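PDB 6V55: adhesion G-protein coupled receptor G6 from Danio rerio, which is a calcium-binding adhesion G-protein coupled receptor linked to myelination, whose extracellular region probably takes part in cell adhesion and in controlling signalling. Local coordinates for residues 346-351 with 400-405; 357-362 with 434-439; 446-451 with 462-467. All blocks are in the same frame, centred on the assembly; numbering follows the deposited sequence.

Interaction 1. Residues 346-351 with 400-405; sequences RSTLVV and RQIYLA. Unlike the reference sequence in segment 400-405: I402 (reference Thr).
Two neighbouring antiparallel strands of the SEA-domain sheet meet here: 346-351, part of strand 342-353, runs beside 400-405, part of strand 399-410, with their directions 163° apart. S347, L349 and V351 form hydrogen-bonded pairs with A405, Y403 and Q401, while T348 and V350 face L404 and I402 in the non-hydrogen-bonded positions between them. Six backbone bonds result, all close to straight; V351 N reaches Q401 O at 2.9 Å almost along the C=O axis. At the S347–A405 end, A405 O accepts two bonds, one from S347 N and one from S347 OG, which is held between its own N and carbonyl carbon (chi1 48°) and meets A405 O at 3.2 Å from above the carbonyl plane.

The two faces of the ribbon differ. On one, S347, L349, V351, Q401, Y403 and A405 are buried; L349 and V351 reach helix 361-374 at L369 and I365, and Y403 packs on A361 and I365. V351 CG2 lies obliquely against the Y403 ring, 3.9 Å from CE2, and L349 CD1 touches A405 CB at 4.0 Å. The phenol is tied down at its tip, where Y403 OH donates to Q401 OE1 at 2.7 Å, nearly along the amide C=O axis. Q401, whose NE2 bonds to T399 OG1, thus orients the hydroxyl, which also makes a weak bond to T362 OG1 of helix 361-374. The other face carries T348, V350, I402 and L404. There V350 and I402 lie side by side, CG2 to CG1, V350 CG1 leans on the R400 methylenes, and L404 CD1 crosses to R346 CG at 3.8 Å. An antiparallel sheet with helices packed on one face is the alpha/beta sandwich characteristic of SEA domains.

Interaction 2. Residues 357-362 with 434-439; sequences PDRDAT and NGLTLD
The guanidinium of R359 is presented edge-on to the turn at 434-435 and broadside to L436. Its first torsion puts CG in the crowded position between the backbone N and carbonyl carbon (chi1 70°), and from there the chain runs extended to NE, carrying the charged end across to the start of strand 436-445. N434 O lies near the guanidinium plane and accepts R359 NH1 at a very short 2.5 Å; R359 NH2 adds a weak bond to the same N434 O at 2.9 Å, so one carbonyl receives both terminal nitrogens. G435 carries the chain past this edge, its carbonyl carbon 3.3 Å from R359 NH2. In the SEA fold this joins the lead-in to helix 361-374 to the outer part of the sheet, where 431-433 and 436-445 are neighbouring strands. D353, the last residue of strand 342-353, forms a salt bridge with R359 NH2, which would be expected to stabilise the charge. Over one face of the guanidinium, offset toward its rim, sits L436 CD2, 3.6 Å above the plane, and L436 CB comes within 3.4 Å of R359 NH2. L436 CD2 also meets A361 CB at 3.9 Å.

Interaction 3. Residues 446-451 with 462-467; sequences MENCQA and ESRPTV
A single antiparallel beta bridge, C449 with S463, joins 446-451, just after strand 436-445 of the SEA sheet, to 462-467, which follows strand 459-460, at the entry to a small disulfide-linked domain, probably the hormone-receptor (HormR) domain of adhesion GPCRs. Its backbone bonds run both ways: C449 N to S463 O at 3.0 Å, bent at the hydrogen (131°), and the straighter S463 N to C449 O at 3.1 Å. C449 is also fixed covalently, by its disulfide to C485 of strand 480-488; the backbone of C485 bonds to T466 and V467, in the type II beta turn from R464 to V467, whose own closing bond is weak. Apolar contact is small: M446 CG meets P465 CG at 3.7 Å, beside I487. The polar side chains N448 and E462 cross at about a right angle. E462 reaches over with CG anti to its backbone N and the chain extended, so that E462 CG passes 3.4 Å from C449 O. A water bridges E462 OE2, at 2.5 Å, to Q450 OE1. The same OE2 of E462 takes N448 ND2 at 2.9 Å, an almost straight bond (175°) that lies in the amide plane but approaches from above the carboxylate plane.

In the fold
From the N terminus, strand 342-353 opens interaction 1, and before its partner 400-405 is reached the chain passes through 357-362, the first half of interaction 2. Interaction 1 closes at 400-405 and interaction 2 only at 434-439, so the two cross, within one SEA domain. They also touch: D439 makes a salt bridge with R400, and its backbone N probably bonds to V350 O. Together they tie helix 361-374 to three strands of one sheet. Interaction 3 follows in series, closing a short loop of ten residues as the chain leaves that sheet. It meets interaction 1 through the R346–E447 salt bridge, whereas interaction 2 stays about 17 Å away at the nearest atoms.

Interaction 1. Residues 346-351 with 400-405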
# COMPACT_ATOMS: atom_id res chain seq x y z
N ARG A 346 15.65 -13.09 -21.69
CA ARG A 346 15.69 -14.36 -22.41
C ARG A 346 15.31 -14.12 -23.87
O ARG A 346 14.30 -13.47 -24.13
CB ARG A 346 14.73 -15.36 -21.77
CG ARG A 346 14.63 -16.72 -22.44
CD ARG A 346 13.47 -17.55 -21.85
NE ARG A 346 12.21 -16.85 -22.09
CZ ARG A 346 11.39 -16.39 -21.14
NH1 ARG A 346 11.65 -16.60 -19.85
NH2 ARG A 346 10.28 -15.73 -21.50
N SER A 347 16.11 -14.63 -24.82
CA SER A 347 15.82 -14.40 -26.23
C SER A 347 15.72 -15.70 -27.02
O SER A 347 16.33 -16.72 -26.66
CB SER A 347 16.86 -13.51 -26.95
OG SER A 347 18.17 -13.94 -26.67
N THR A 348 14.93 -15.66 -28.09
CA THR A 348 14.77 -16.77 -29.02
C THR A 348 15.25 -16.31 -30.39
O THR A 348 14.65 -15.41 -30.99
CB THR A 348 13.33 -17.26 -29.08
OG1 THR A 348 13.01 -17.87 -27.83
CG2 THR A 348 13.13 -18.28 -30.20
N LEU A 349 16.33 -16.92 -30.86
CA LEU A 349 16.97 -16.57 -32.11
C LEU A 349 16.68 -17.64 -33.14
O LEU A 349 16.87 -18.82 -32.86
CB LEU A 349 18.48 -16.41 -31.92
CG LEU A 349 18.92 -15.34 -30.92
CD1 LEU A 349 20.21 -15.73 -30.22
CD2 LEU A 349 19.09 -14.05 -31.65
N VAL A 350 16.22 -17.22 -34.32
CA VAL A 350 16.03 -18.11 -35.46
C VAL A 350 17.06 -17.71 -36.51
O VAL A 350 17.02 -16.59 -37.03
CB VAL A 350 14.60 -18.00 -36.02
CG1 VAL A 350 14.50 -18.78 -37.30
CG2 VAL A 350 13.61 -18.50 -34.98
N VAL A 351 18.02 -18.59 -36.78
CA VAL A 351 19.12 -18.28 -37.68
C VAL A 351 19.10 -19.27 -38.85
O VAL A 351 18.54 -20.36 -38.75
CB VAL A 351 20.49 -18.29 -36.95
CG1 VAL A 351 20.47 -17.36 -35.75
CG2 VAL A 351 20.88 -19.67 -36.52
N ARG A 400 17.97 -24.30 -40.78
CA ARG A 400 17.37 -23.31 -39.89
C ARG A 400 17.56 -23.81 -38.47
O ARG A 400 17.14 -24.93 -38.15
CB ARG A 400 15.89 -23.13 -40.18
CG ARG A 400 15.26 -22.10 -39.27
CD ARG A 400 13.74 -21.95 -39.49
NE ARG A 400 13.31 -22.19 -40.87
CZ ARG A 400 13.41 -21.30 -41.86
NH1 ARG A 400 13.95 -20.10 -41.65
NH2 ARG A 400 12.99 -21.61 -43.09
N GLN A 401 18.18 -22.99 -37.63
CA GLN A 401 18.55 -23.38 -36.28
C GLN A 401 17.87 -22.43 -35.31
O GLN A 401 17.83 -21.22 -35.56
CB GLN A 401 20.08 -23.35 -36.10
CG GLN A 401 20.85 -24.28 -37.05
CD GLN A 401 22.35 -24.23 -36.84
OE1 GLN A 401 22.82 -23.73 -35.81
NE2 GLN A 401 23.12 -24.73 -37.80
N ILE A 402 17.31 -22.95 -34.22
CA ILE A 402 16.63 -22.14 -33.22
C ILE A 402 17.42 -22.24 -31.93
O ILE A 402 17.64 -23.35 -31.42
CB ILE A 402 15.16 -22.54 -33.03
CG1 ILE A 402 14.42 -22.45 -34.36
CG2 ILE A 402 14.50 -21.62 -32.04
CD1 ILE A 402 12.92 -22.65 -34.29
N TYR A 403 17.83 -21.09 -31.40
CA TYR A 403 18.67 -20.96 -30.22
C TYR A 403 17.91 -20.25 -29.11
O TYR A 403 17.09 -19.37 -29.37
CB TYR A 403 19.94 -20.16 -30.54
CG TYR A 403 20.97 -20.93 -31.31
CD1 TYR A 403 22.02 -21.58 -30.65
CD2 TYR A 403 20.89 -21.05 -32.69
CE1 TYR A 403 22.96 -22.31 -31.35
CE2 TYR A 403 21.83 -21.76 -33.40
CZ TYR A 403 22.86 -22.39 -32.72
OH TYR A 403 23.80 -23.13 -33.42
N LEU A 404 18.21 -20.64 -27.88
CA LEU A 404 17.69 -19.98 -26.69
C LEU A 404 18.86 -19.33 -25.95
O LEU A 404 19.82 -20.02 -25.61
CB LEU A 404 16.98 -20.98 -25.79
CG LEU A 404 16.31 -20.46 -24.54
CD1 LEU A 404 15.17 -19.53 -24.90
CD2 LEU A 404 15.82 -21.66 -23.76
N ALA A 405 18.77 -18.02 -25.68
CA ALA A 405 19.91 -17.27 -25.17
C ALA A 405 19.53 -16.38 -24.00
O ALA A 405 18.47 -15.75 -24.00
CB ALA A 405 20.54 -16.39 -26.25

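Interaction 2. Residues 357-362 with 434-439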
# COMPACT_ATOMS: atom_id res chain seq x y z
N PRO A 357 27.91 -28.13 -42.09
CA PRO A 357 28.95 -29.10 -41.71
C PRO A 357 30.31 -28.53 -41.34
O PRO A 357 31.18 -29.28 -40.89
CB PRO A 357 29.07 -29.95 -42.96
CG PRO A 357 28.76 -29.07 -44.01
CD PRO A 357 27.58 -28.40 -43.52
N ASP A 358 30.52 -27.24 -41.52
CA ASP A 358 31.86 -26.68 -41.34
C ASP A 358 32.03 -26.28 -39.87
O ASP A 358 32.73 -26.96 -39.12
CB ASP A 358 32.06 -25.54 -42.33
CG ASP A 358 31.75 -25.99 -43.78
OD1 ASP A 358 32.42 -26.93 -44.27
OD2 ASP A 358 30.83 -25.43 -44.43
N ARG A 359 31.32 -25.24 -39.46
CA ARG A 359 31.53 -24.57 -38.19
C ARG A 359 30.54 -25.03 -37.13
O ARG A 359 29.63 -25.82 -37.38
CB ARG A 359 31.41 -23.06 -38.37
CG ARG A 359 29.98 -22.63 -38.66
CD ARG A 359 29.97 -21.33 -39.41
NE ARG A 359 28.67 -21.05 -40.01
CZ ARG A 359 28.44 -20.05 -40.84
NH1 ARG A 359 29.42 -19.22 -41.18
NH2 ARG A 359 27.22 -19.85 -41.34
N ASP A 360 30.76 -24.51 -35.92
CA ASP A 360 29.78 -24.54 -34.84
C ASP A 360 29.25 -23.12 -34.71
O ASP A 360 29.98 -22.21 -34.30
CB ASP A 360 30.40 -25.02 -33.53
CG ASP A 360 29.53 -24.72 -32.32
OD1 ASP A 360 28.54 -25.45 -32.08
OD2 ASP A 360 29.85 -23.73 -31.61
N ALA A 361 27.97 -22.93 -35.05
CA ALA A 361 27.40 -21.60 -35.15
C ALA A 361 27.16 -20.94 -33.80
O ALA A 361 26.95 -19.72 -33.76
CB ALA A 361 26.10 -21.65 -35.95
N THR A 362 27.19 -21.70 -32.70
CA THR A 362 26.94 -21.14 -31.37
C THR A 362 28.05 -20.18 -30.94
O THR A 362 27.76 -19.14 -30.32
CB THR A 362 26.77 -22.26 -30.34
OG1 THR A 362 25.99 -23.33 -30.88
CG2 THR A 362 26.07 -21.74 -29.14
N ASN A 434 29.50 -15.34 -42.27
CA ASN A 434 29.25 -15.66 -43.67
C ASN A 434 28.31 -16.86 -43.72
O ASN A 434 28.55 -17.86 -43.04
CB ASN A 434 30.55 -15.95 -44.40
CG ASN A 434 30.36 -16.03 -45.91
OD1 ASN A 434 31.06 -16.78 -46.60
ND2 ASN A 434 29.42 -15.24 -46.43
N GLY A 435 27.21 -16.73 -44.46
CA GLY A 435 26.24 -17.81 -44.55
C GLY A 435 25.39 -17.99 -43.32
O GLY A 435 24.67 -18.98 -43.23
N LEU A 436 25.45 -17.06 -42.37
CA LEU A 436 24.71 -17.09 -41.12
C LEU A 436 23.86 -15.83 -41.07
O LEU A 436 24.37 -14.73 -41.27
CB LEU A 436 25.67 -17.16 -39.93
CG LEU A 436 25.30 -17.90 -38.65
CD1 LEU A 436 24.35 -19.08 -38.91
CD2 LEU A 436 26.58 -18.38 -37.97
N THR A 437 22.57 -15.98 -40.84
CA THR A 437 21.62 -14.90 -41.07
C THR A 437 20.51 -14.96 -40.05
O THR A 437 19.88 -16.01 -39.91
CB THR A 437 21.01 -15.02 -42.46
OG1 THR A 437 22.05 -15.01 -43.43
CG2 THR A 437 20.05 -13.88 -42.74
N LEU A 438 20.25 -13.86 -39.36
CA LEU A 438 19.13 -13.81 -38.43
C LEU A 438 17.81 -13.69 -39.20
O LEU A 438 17.63 -12.76 -39.99
CB LEU A 438 19.31 -12.62 -37.47
CG LEU A 438 18.26 -12.33 -36.42
CD1 LEU A 438 18.46 -13.23 -35.24
CD2 LEU A 438 18.37 -10.89 -35.99
N ASP A 439 16.89 -14.64 -38.97
CA ASP A 439 15.57 -14.65 -39.60
C ASP A 439 14.52 -13.98 -38.74
O ASP A 439 13.55 -13.41 -39.26
CB ASP A 439 15.10 -16.08 -39.87
CG ASP A 439 15.96 -16.79 -40.86
OD1 ASP A 439 16.45 -16.12 -41.80
OD2 ASP A 439 16.15 -18.02 -40.69

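Interaction 3. Residues 446-451 with 462-467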
# COMPACT_ATOMS: atom_id res chain seq x y z
N MET A 446 13.03 -11.01 -18.29
CA MET A 446 12.86 -12.18 -17.44
C MET A 446 11.89 -11.88 -16.30
O MET A 446 12.02 -10.86 -15.61
CB MET A 446 14.21 -12.62 -16.88
CG MET A 446 14.12 -13.61 -15.77
SD MET A 446 14.67 -15.16 -16.37
CE MET A 446 16.41 -14.89 -16.38
N GLU A 447 10.91 -12.77 -16.15
CA GLU A 447 9.77 -12.54 -15.29
C GLU A 447 10.19 -12.61 -13.83
O GLU A 447 11.03 -13.43 -13.46
CB GLU A 447 8.69 -13.58 -15.58
CG GLU A 447 8.15 -13.56 -17.04
CD GLU A 447 8.98 -14.38 -18.06
OE1 GLU A 447 9.15 -13.89 -19.20
OE2 GLU A 447 9.48 -15.48 -17.73
N ASN A 448 9.64 -11.69 -13.04
CA ASN A 448 9.83 -11.67 -11.60
C ASN A 448 9.25 -12.92 -10.96
O ASN A 448 8.27 -13.48 -11.44
CB ASN A 448 9.11 -10.45 -11.01
CG ASN A 448 9.80 -9.17 -11.30
OD1 ASN A 448 10.97 -9.17 -11.65
ND2 ASN A 448 9.10 -8.06 -11.12
N CYS A 449 9.87 -13.37 -9.86
CA CYS A 449 9.21 -14.34 -9.00
C CYS A 449 8.00 -13.68 -8.36
O CYS A 449 8.10 -12.59 -7.80
CB CYS A 449 10.15 -14.87 -7.92
SG CYS A 449 11.60 -15.76 -8.50
N GLN A 450 6.84 -14.32 -8.47
CA GLN A 450 5.61 -13.76 -7.94
C GLN A 450 5.61 -13.80 -6.42
O GLN A 450 6.36 -14.56 -5.80
CB GLN A 450 4.39 -14.51 -8.49
CG GLN A 450 4.17 -14.31 -9.98
CD GLN A 450 3.95 -12.84 -10.36
OE1 GLN A 450 4.89 -12.16 -10.76
NE2 GLN A 450 2.71 -12.37 -10.25
N ALA A 451 4.78 -12.94 -5.83
CA ALA A 451 4.51 -13.00 -4.40
C ALA A 451 3.88 -14.34 -4.05
O ALA A 451 3.04 -14.85 -4.79
CB ALA A 451 3.59 -11.87 -3.99
N GLU A 462 7.01 -9.87 -4.32
CA GLU A 462 7.47 -10.04 -5.70
C GLU A 462 8.91 -9.57 -5.83
O GLU A 462 9.30 -8.58 -5.20
CB GLU A 462 6.58 -9.23 -6.66
CG GLU A 462 6.71 -9.55 -8.15
CD GLU A 462 6.00 -8.52 -9.01
OE1 GLU A 462 5.06 -7.88 -8.51
OE2 GLU A 462 6.40 -8.33 -10.19
N SER A 463 9.72 -10.30 -6.60
CA SER A 463 11.14 -10.00 -6.62
C SER A 463 11.74 -10.15 -8.00
O SER A 463 11.44 -11.12 -8.71
CB SER A 463 11.92 -10.90 -5.66
OG SER A 463 11.29 -10.95 -4.39
N ARG A 464 12.64 -9.24 -8.34
CA ARG A 464 13.50 -9.36 -9.52
C ARG A 464 14.46 -10.54 -9.34
O ARG A 464 14.68 -10.99 -8.21
CB ARG A 464 14.25 -8.03 -9.73
CG ARG A 464 13.32 -6.90 -10.19
CD ARG A 464 14.08 -5.67 -10.68
NE ARG A 464 13.82 -4.51 -9.81
CZ ARG A 464 13.25 -3.37 -10.20
NH1 ARG A 464 12.87 -3.19 -11.47
NH2 ARG A 464 13.06 -2.39 -9.31
N PRO A 465 14.97 -11.12 -10.43
CA PRO A 465 15.93 -12.24 -10.31
C PRO A 465 17.23 -11.85 -9.61
O PRO A 465 17.76 -10.75 -9.81
CB PRO A 465 16.21 -12.62 -11.77
CG PRO A 465 14.97 -12.25 -12.48
CD PRO A 465 14.43 -11.02 -11.81
N THR A 466 17.72 -12.80 -8.80
CA THR A 466 18.89 -12.78 -7.88
C THR A 466 18.69 -11.86 -6.67
O THR A 466 19.62 -11.66 -5.89
CB THR A 466 20.24 -12.46 -8.55
OG1 THR A 466 20.34 -11.05 -8.75
CG2 THR A 466 20.42 -13.21 -9.90
N VAL A 467 17.48 -11.35 -6.44
CA VAL A 467 17.15 -10.60 -5.23
C VAL A 467 16.83 -11.61 -4.13
O VAL A 467 16.08 -12.57 -4.36
CB VAL A 467 15.96 -9.66 -5.48
CG1 VAL A 467 15.27 -9.20 -4.20
CG2 VAL A 467 16.38 -8.48 -6.32
O HOH W 1 5.06 -9.17 -12.12